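Local coordinates for dihydropyrimidinase (Brevibacillus agri, PDB 3SFW), which catalyses the reversible hydrolytic ring opening of dihydropyrimidines, using a pair of zinc ions held in its active site, at residues Y49-G54 with V394-T399; V69-F74 with M411-N416; G177-V182 with S456-P461. One frame throughout, in Å; residues are numbered along the deposited sequence.

From the N terminus, contact 1 is the first of the three to open, on strand 49-59, which it joins to strand 393-403 across 339 intervening residues. Just downstream, the loop before helix 74-83 opens contact 2, completed at 411-416, with 336 residues between its segments. Contact 3 starts where helix 163-176 gives way to strand 180-182 and ends in the C-terminal tail. All three closures cross one another without touching, each starting before and ending before the next. Contact 1 joins early and late strands, contact 2 joins loops, and contact 3 brings the chain end to the barrel; contacts 2 and 3 lie on opposite sides of the chain's centre.

Contact 1. Residues Y49-G54 with V394-T399; sequences YLLPGG and VLFDPT
Y49 and F396 meet ring edge to ring edge, CD2 to CD2 at 4.3 Å, on a strand pair so twisted that its N-to-C directions differ by 134°. The antiparallel ladder survives the twist. Y49 with F396 and L51 with V394 are hydrogen-bonded pairs, each joined by two backbone N-H...O bonds, while L50 and L395 form the non-hydrogen-bonded pair between them. Here L50 CG lies 4.0 Å from L395 CD2, the two side chains side by side and pointing the same way. The other face carries most of the packing: F396 CG is anti to its backbone N (chi1 -175°), and F396 CB and CG lie against L51 CD1, CB at 3.7 Å, while V394 CG2 rests on the CA of G53. At the corner where the second strand turns, P398 CG approaches Y49 CE2 to 3.7 Å, the two side chains crossing at about a right angle. An alanine in place of Y49 would probably leave P398 CB and CG without the ring they pack on and open a gap beside the F396 edge. Strand 9-11 flanks 49-59, strand 422-432 flanks 393-403, and L361 and F364 of helix 361-376 pack on Y49 and L51.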
loop_
_atom_site.group_PDB
_atom_site.type_symbol
_atom_site.label_atom_id
_atom_site.label_comp_id
_atom_site.label_asym_id
_atom_site.label_seq_id
_atom_site.Cartn_x
_atom_site.Cartn_y
_atom_site.Cartn_z
ATOM N N TYR A 49 -8.103 40.820 5.753
ATOM C CA TYR A 49 -8.993 39.800 5.235
ATOM C C TYR A 49 -10.325 39.735 6.035
ATOM O O TYR A 49 -10.335 39.898 7.257
ATOM C CB TYR A 49 -8.346 38.416 5.362
ATOM C CG TYR A 49 -7.182 38.186 4.445
ATOM C CD1 TYR A 49 -7.292 38.438 3.071
ATOM C CD2 TYR A 49 -5.958 37.718 4.948
ATOM C CE1 TYR A 49 -6.202 38.217 2.237
ATOM C CE2 TYR A 49 -4.873 37.491 4.117
ATOM C CZ TYR A 49 -4.983 37.807 2.785
ATOM O OH TYR A 49 -3.914 37.529 1.966
ATOM N N LEU A 50 -11.429 39.503 5.329
ATOM C CA LEU A 50 -12.688 39.080 5.968
ATOM C C LEU A 50 -12.734 37.563 5.818
ATOM O O LEU A 50 -12.845 37.050 4.688
ATOM C CB LEU A 50 -13.907 39.670 5.253
ATOM C CG LEU A 50 -14.210 41.157 5.402
ATOM C CD1 LEU A 50 -13.109 41.990 4.962
ATOM C CD2 LEU A 50 -15.527 41.587 4.726
ATOM N N LEU A 51 -12.697 36.859 6.941
ATOM C CA LEU A 51 -12.747 35.376 6.962
ATOM C C LEU A 51 -14.065 34.923 7.522
ATOM O O LEU A 51 -14.581 35.557 8.441
ATOM C CB LEU A 51 -11.634 34.835 7.859
ATOM C CG LEU A 51 -10.220 35.327 7.506
ATOM C CD1 LEU A 51 -9.190 34.792 8.504
ATOM C CD2 LEU A 51 -9.863 34.880 6.086
ATOM N N PRO A 52 -14.613 33.797 7.025
ATOM C CA PRO A 52 -15.709 33.178 7.787
ATOM C C PRO A 52 -15.198 32.813 9.179
ATOM O O PRO A 52 -14.066 32.321 9.313
ATOM C CB PRO A 52 -16.041 31.890 6.981
ATOM C CG PRO A 52 -15.472 32.161 5.575
ATOM C CD PRO A 52 -14.188 32.964 5.883
ATOM N N GLY A 53 -16.008 33.040 10.201
ATOM C CA GLY A 53 -15.531 32.775 11.567
ATOM C C GLY A 53 -15.111 31.332 11.642
ATOM O O GLY A 53 -15.800 30.460 11.119
ATOM N N GLY A 54 -13.999 31.058 12.334
ATOM C CA GLY A 54 -13.611 29.662 12.553
ATOM C C GLY A 54 -14.704 28.881 13.269
ATOM O O GLY A 54 -15.436 29.431 14.045
ATOM N N VAL A 394 -14.653 37.355 10.662
ATOM C CA VAL A 394 -13.438 37.804 11.343
ATOM C C VAL A 394 -12.722 38.811 10.466
ATOM O O VAL A 394 -12.501 38.557 9.270
ATOM C CB VAL A 394 -12.506 36.611 11.624
ATOM C CG1 VAL A 394 -11.201 37.092 12.250
ATOM C CG2 VAL A 394 -13.214 35.623 12.556
ATOM N N LEU A 395 -12.343 39.961 11.049
ATOM C CA LEU A 395 -11.454 40.871 10.375
ATOM C C LEU A 395 -10.039 40.537 10.826
ATOM O O LEU A 395 -9.736 40.625 12.026
ATOM C CB LEU A 395 -11.794 42.328 10.761
ATOM C CG LEU A 395 -13.194 42.844 10.391
ATOM C CD1 LEU A 395 -13.217 44.382 10.396
ATOM C CD2 LEU A 395 -13.702 42.307 9.147
ATOM N N PHE A 396 -9.208 40.056 9.884
ATOM C CA PHE A 396 -7.909 39.453 10.225
ATOM C C PHE A 396 -6.790 40.237 9.526
ATOM O O PHE A 396 -6.855 40.488 8.295
ATOM C CB PHE A 396 -7.907 37.983 9.750
ATOM C CG PHE A 396 -6.677 37.224 10.139
ATOM C CD1 PHE A 396 -6.593 36.598 11.401
ATOM C CD2 PHE A 396 -5.646 37.036 9.219
ATOM C CE1 PHE A 396 -5.452 35.881 11.761
ATOM C CE2 PHE A 396 -4.519 36.266 9.561
ATOM C CZ PHE A 396 -4.428 35.688 10.818
ATOM N N ASP A 397 -5.822 40.722 10.312
ATOM C CA ASP A 397 -4.675 41.449 9.764
ATOM C C ASP A 397 -3.462 40.534 9.606
ATOM O O ASP A 397 -2.854 40.101 10.570
ATOM C CB ASP A 397 -4.341 42.682 10.627
ATOM C CG ASP A 397 -3.245 43.556 10.022
ATOM O OD1 ASP A 397 -2.512 43.075 9.147
ATOM O OD2 ASP A 397 -3.112 44.743 10.447
ATOM N N PRO A 398 -3.179 40.128 8.359
ATOM C CA PRO A 398 -2.166 39.082 8.139
ATOM C C PRO A 398 -0.714 39.593 8.353
ATOM O O PRO A 398 0.232 38.795 8.383
ATOM C CB PRO A 398 -2.398 38.697 6.667
ATOM C CG PRO A 398 -2.918 39.995 6.036
ATOM C CD PRO A 398 -3.758 40.645 7.097
ATOM N N THR A 399 -0.546 40.903 8.510
ATOM C CA THR A 399 0.827 41.502 8.538
ATOM C C THR A 399 1.430 41.640 9.951
ATOM O O THR A 399 2.647 41.749 10.107
ATOM C CB THR A 399 0.839 42.911 7.877
ATOM O OG1 THR A 399 0.094 43.831 8.667
ATOM C CG2 THR A 399 0.248 42.843 6.495
#

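Contact 2. Residues V69-F74 with M411-N416; sequences VTSDNF and MNVDYN
D72 and S71 grip the backbone on the two sides of N412, and this is the close-packed part of the contact. D72 OD1 takes the N-H of N412 at 2.7 Å on its syn side, 33° out of the carboxylate plane; the same oxygen is also bonded by T76 OG1, and OD2 by H316 NE2, so the buried carboxylate has partners at both oxygens. H316 is next in sequence to the zinc ligand D315, but D72 itself is remote from the metals, its side chain about 14 Å from a zinc ion. S71 OG, held between its backbone N and carbonyl carbon (chi1 66°), donates to N412 O over 2.8 Å from above the carbonyl plane and lies tightly against V413 CG2, at 3.0 Å. N412 is the centre of an inverse gamma turn, closed by a weak bond from V413 N to M411 O; that bond does not use N412's own N-H and C=O, which go to D72 and S71. M411 CB, 3.6 Å from D72 OD2, adds an apolar neighbour to the carboxylate.

The N412 side chain belongs to the looser, exposed side. There a water bridges the segments, accepting from N412 ND2 at 2.8 Å and donating to S71 O at 3.2 Å. N73 is the N-cap of helix 74-83, whose A80 touches M411; beyond, V413 packs on P318, and D414 receives backbone N-H groups of F321 and S322 at helix 321-325.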
loop_
_atom_site.group_PDB
_atom_site.type_symbol
_atom_site.label_atom_id
_atom_site.label_comp_id
_atom_site.label_asym_id
_atom_site.label_seq_id
_atom_site.Cartn_x
_atom_site.Cartn_y
_atom_site.Cartn_z
ATOM N N VAL A 69 -11.858 19.503 36.862
ATOM C CA VAL A 69 -12.786 20.062 35.834
ATOM C C VAL A 69 -11.980 20.996 34.953
ATOM O O VAL A 69 -11.173 21.748 35.467
ATOM C CB VAL A 69 -13.944 20.820 36.471
ATOM C CG1 VAL A 69 -14.863 21.472 35.407
ATOM C CG2 VAL A 69 -14.754 19.869 37.347
ATOM N N THR A 70 -12.213 21.000 33.627
ATOM C CA THR A 70 -11.387 21.880 32.783
ATOM C C THR A 70 -11.567 23.332 33.187
ATOM O O THR A 70 -12.669 23.765 33.624
ATOM C CB THR A 70 -11.619 21.688 31.253
ATOM O OG1 THR A 70 -13.016 21.923 30.932
ATOM C CG2 THR A 70 -11.247 20.330 30.840
ATOM N N SER A 71 -10.513 24.132 32.986
ATOM C CA SER A 71 -10.469 25.406 33.652
ATOM C C SER A 71 -11.189 26.508 32.912
ATOM O O SER A 71 -11.438 27.534 33.491
ATOM C CB SER A 71 -9.025 25.844 33.952
ATOM O OG SER A 71 -8.340 26.096 32.756
ATOM N N ASP A 72 -11.505 26.320 31.619
ATOM C CA ASP A 72 -12.424 27.251 30.954
ATOM C C ASP A 72 -13.828 26.710 31.055
ATOM O O ASP A 72 -14.044 25.533 30.784
ATOM C CB ASP A 72 -12.088 27.380 29.447
ATOM C CG ASP A 72 -11.040 28.457 29.163
ATOM O OD1 ASP A 72 -11.094 29.557 29.752
ATOM O OD2 ASP A 72 -10.214 28.209 28.267
ATOM N N ASN A 73 -14.784 27.573 31.398
ATOM C CA ASN A 73 -16.191 27.199 31.288
ATOM C C ASN A 73 -16.758 27.759 29.990
ATOM O O ASN A 73 -15.992 28.146 29.096
ATOM C CB ASN A 73 -16.984 27.680 32.525
ATOM C CG ASN A 73 -16.965 29.210 32.716
ATOM O OD1 ASN A 73 -17.394 29.734 33.781
ATOM N ND2 ASN A 73 -16.492 29.925 31.750
ATOM N N PHE A 74 -18.079 27.693 29.813
ATOM C CA PHE A 74 -18.636 28.154 28.531
ATOM C C PHE A 74 -18.466 29.629 28.311
ATOM O O PHE A 74 -18.299 30.050 27.186
ATOM C CB PHE A 74 -20.091 27.724 28.332
ATOM C CG PHE A 74 -20.208 26.370 27.709
ATOM C CD1 PHE A 74 -19.972 25.225 28.476
ATOM C CD2 PHE A 74 -20.494 26.240 26.340
ATOM C CE1 PHE A 74 -20.020 23.926 27.921
ATOM C CE2 PHE A 74 -20.469 24.949 25.737
ATOM C CZ PHE A 74 -20.276 23.791 26.527
ATOM N N MET A 411 -7.677 32.632 27.521
ATOM C CA MET A 411 -8.092 31.359 28.127
ATOM C C MET A 411 -7.868 31.405 29.647
ATOM O O MET A 411 -6.896 32.038 30.106
ATOM C CB MET A 411 -7.319 30.189 27.509
ATOM C CG MET A 411 -7.594 30.051 26.000
ATOM S SD MET A 411 -6.502 28.850 25.246
ATOM C CE MET A 411 -4.907 29.764 25.350
ATOM N N ASN A 412 -8.827 30.878 30.413
ATOM C CA ASN A 412 -8.699 30.950 31.865
ATOM C C ASN A 412 -7.765 29.830 32.350
ATOM O O ASN A 412 -8.211 28.878 32.991
ATOM C CB ASN A 412 -10.076 30.892 32.552
ATOM C CG ASN A 412 -10.003 31.235 34.039
ATOM O OD1 ASN A 412 -8.993 31.789 34.508
ATOM N ND2 ASN A 412 -10.994 30.790 34.801
ATOM N N VAL A 413 -6.456 29.974 32.067
ATOM C CA VAL A 413 -5.466 28.936 32.383
ATOM C C VAL A 413 -4.124 29.624 32.525
ATOM O O VAL A 413 -3.886 30.644 31.899
ATOM C CB VAL A 413 -5.346 27.881 31.235
ATOM C CG1 VAL A 413 -4.697 26.578 31.737
ATOM C CG2 VAL A 413 -6.713 27.580 30.664
ATOM N N ASP A 414 -3.250 29.076 33.378
ATOM C CA ASP A 414 -2.011 29.783 33.762
ATOM C C ASP A 414 -0.812 29.530 32.875
ATOM O O ASP A 414 0.303 29.905 33.240
ATOM C CB ASP A 414 -1.629 29.444 35.215
ATOM C CG ASP A 414 -1.415 27.968 35.435
ATOM O OD1 ASP A 414 -1.382 27.209 34.461
ATOM O OD2 ASP A 414 -1.122 27.546 36.585
ATOM N N TYR A 415 -1.012 28.917 31.712
ATOM C CA TYR A 415 0.112 28.781 30.796
ATOM C C TYR A 415 -0.425 28.673 29.401
ATOM O O TYR A 415 -1.625 28.429 29.191
ATOM C CB TYR A 415 1.013 27.545 31.125
ATOM C CG TYR A 415 0.427 26.190 30.751
ATOM C CD1 TYR A 415 -0.542 25.589 31.538
ATOM C CD2 TYR A 415 0.782 25.567 29.544
ATOM C CE1 TYR A 415 -1.134 24.386 31.185
ATOM C CE2 TYR A 415 0.262 24.342 29.192
ATOM C CZ TYR A 415 -0.701 23.746 30.025
ATOM O OH TYR A 415 -1.266 22.554 29.668
ATOM N N ASN A 416 0.475 28.861 28.446
ATOM C CA ASN A 416 0.125 28.625 27.039
ATOM C C ASN A 416 1.181 27.707 26.457
ATOM O O ASN A 416 2.394 27.978 26.596
ATOM C CB ASN A 416 0.110 29.960 26.323
ATOM C CG ASN A 416 -0.458 29.860 24.914
ATOM O OD1 ASN A 416 0.086 29.141 24.078
ATOM N ND2 ASN A 416 -1.563 30.566 24.664
HETATM O O HOH W 1 -13.471 29.935 33.735
#

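Contact 3. Residues G177-V182 with S456-P461; sequences GALVQV and STFARP
F458 N donates to G177 O at 2.7 Å, in a bond fairly straight at the hydrogen (158°) though the donor is tilted 31° from the carbonyl plane. The same oxygen lies 3.4 Å from F458 CB and is also approached by T457 CB, so the two tail residues close around it. F458 CG is anti to its backbone N (chi1 -173°), and the side chain crosses L179 at a slant, with F458 CE1 4.0 Å from L179 CD1 and F458 CD1 near L179 CB. G177 has positive phi as the chain leaves helix 163-176, and a CB at this position would fall only 3.1 Å from T457 CB. The turn lies between that helix and strand 180-182 of the amidohydrolase TIM barrel, at the far end of the strand from the zinc ligand H183. Further out, the backbone of L179 bonds to T147 and L149, while S456 O accepts from T147 OG1, so one neighbouring loop holds both partners. Helix 361-376 supplies F376 against L179 and L375 against F458, and Q234 touches the F458 side chain as well. The tail then passes to the second subunit, where R460 NH2 bonds to G357 O and P461 O to S360 OG of that chain.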
loop_
_atom_site.group_PDB
_atom_site.type_symbol
_atom_site.label_atom_id
_atom_site.label_comp_id
_atom_site.label_asym_id
_atom_site.label_seq_id
_atom_site.Cartn_x
_atom_site.Cartn_y
_atom_site.Cartn_z
ATOM N N GLY A 177 -28.698 9.025 10.028
ATOM C CA GLY A 177 -27.981 10.127 9.428
ATOM C C GLY A 177 -27.053 10.863 10.408
ATOM O O GLY A 177 -26.965 12.094 10.381
ATOM N N ALA A 178 -26.395 10.111 11.293
ATOM C CA ALA A 178 -25.401 10.724 12.166
ATOM C C ALA A 178 -24.007 10.387 11.689
ATOM O O ALA A 178 -23.769 9.299 11.155
ATOM C CB ALA A 178 -25.578 10.245 13.643
ATOM N N LEU A 179 -23.072 11.260 12.051
ATOM C CA LEU A 179 -21.628 11.014 11.821
ATOM C C LEU A 179 -21.065 10.449 13.145
ATOM O O LEU A 179 -21.431 10.943 14.224
ATOM C CB LEU A 179 -20.961 12.379 11.549
ATOM C CG LEU A 179 -19.433 12.367 11.324
ATOM C CD1 LEU A 179 -19.090 11.535 10.118
ATOM C CD2 LEU A 179 -19.024 13.809 11.140
ATOM N N VAL A 180 -20.278 9.375 13.064
ATOM C CA VAL A 180 -19.648 8.787 14.267
ATOM C C VAL A 180 -18.205 9.311 14.309
ATOM O O VAL A 180 -17.462 9.137 13.360
ATOM C CB VAL A 180 -19.667 7.253 14.239
ATOM C CG1 VAL A 180 -18.907 6.697 15.472
ATOM C CG2 VAL A 180 -21.131 6.750 14.315
ATOM N N GLN A 181 -17.851 9.907 15.452
ATOM C CA GLN A 181 -16.503 10.363 15.747
ATOM C C GLN A 181 -15.820 9.306 16.598
ATOM O O GLN A 181 -16.450 8.772 17.508
ATOM C CB GLN A 181 -16.586 11.610 16.562
ATOM C CG GLN A 181 -17.113 12.809 15.777
ATOM C CD GLN A 181 -17.532 13.900 16.717
ATOM O OE1 GLN A 181 -16.898 14.984 16.787
ATOM N NE2 GLN A 181 -18.539 13.636 17.454
ATOM N N VAL A 182 -14.533 9.047 16.354
ATOM C CA VAL A 182 -13.787 8.233 17.307
ATOM C C VAL A 182 -12.564 8.944 17.851
ATOM O O VAL A 182 -11.801 9.498 17.090
ATOM C CB VAL A 182 -13.363 6.893 16.663
ATOM C CG1 VAL A 182 -12.275 6.266 17.406
ATOM C CG2 VAL A 182 -14.577 5.961 16.530
ATOM N N SER A 456 -28.072 19.725 11.269
ATOM C CA SER A 456 -28.773 18.870 10.339
ATOM C C SER A 456 -28.148 17.477 10.266
ATOM O O SER A 456 -26.990 17.277 10.686
ATOM C CB SER A 456 -28.841 19.555 8.957
ATOM O OG SER A 456 -27.544 19.731 8.451
ATOM N N THR A 457 -28.921 16.511 9.787
ATOM C CA THR A 457 -28.408 15.144 9.611
ATOM C C THR A 457 -27.337 15.122 8.572
ATOM O O THR A 457 -27.230 16.051 7.759
ATOM C CB THR A 457 -29.503 14.133 9.260
ATOM O OG1 THR A 457 -30.261 14.640 8.166
ATOM C CG2 THR A 457 -30.456 13.926 10.494
ATOM N N PHE A 458 -26.575 14.036 8.533
ATOM C CA PHE A 458 -25.359 14.042 7.758
ATOM C C PHE A 458 -25.595 14.049 6.258
ATOM O O PHE A 458 -26.372 13.227 5.726
ATOM C CB PHE A 458 -24.511 12.819 8.108
ATOM C CG PHE A 458 -23.154 12.849 7.456
ATOM C CD1 PHE A 458 -22.179 13.748 7.905
ATOM C CD2 PHE A 458 -22.870 12.011 6.403
ATOM C CE1 PHE A 458 -20.931 13.755 7.309
ATOM C CE2 PHE A 458 -21.618 12.029 5.807
ATOM C CZ PHE A 458 -20.681 12.914 6.242
ATOM N N ALA A 459 -24.843 14.909 5.567
ATOM C CA ALA A 459 -24.755 14.870 4.113
ATOM C C ALA A 459 -23.274 14.968 3.725
ATOM O O ALA A 459 -22.520 15.821 4.249
ATOM C CB ALA A 459 -25.519 16.039 3.538
ATOM N N ARG A 460 -22.840 14.134 2.788
ATOM C CA ARG A 460 -21.432 14.215 2.374
ATOM C C ARG A 460 -21.110 15.591 1.768
ATOM O O ARG A 460 -21.905 16.137 0.980
ATOM C CB ARG A 460 -21.109 13.095 1.397
ATOM C CG ARG A 460 -21.137 11.699 2.074
ATOM C CD ARG A 460 -20.682 10.626 1.116
ATOM N NE ARG A 460 -21.603 10.483 -0.000
ATOM C CZ ARG A 460 -22.642 9.647 0.002
ATOM N NH1 ARG A 460 -22.890 8.902 1.079
ATOM N NH2 ARG A 460 -23.423 9.539 -1.079
ATOM N N PRO A 461 -19.932 16.128 2.086
ATOM C CA PRO A 461 -19.573 17.427 1.542
ATOM C C PRO A 461 -19.415 17.459 0.011
ATOM O O PRO A 461 -19.700 18.567 -0.549
ATOM C CB PRO A 461 -18.259 17.775 2.239
ATOM C CG PRO A 461 -17.629 16.466 2.588
ATOM C CD PRO A 461 -18.839 15.519 2.868
#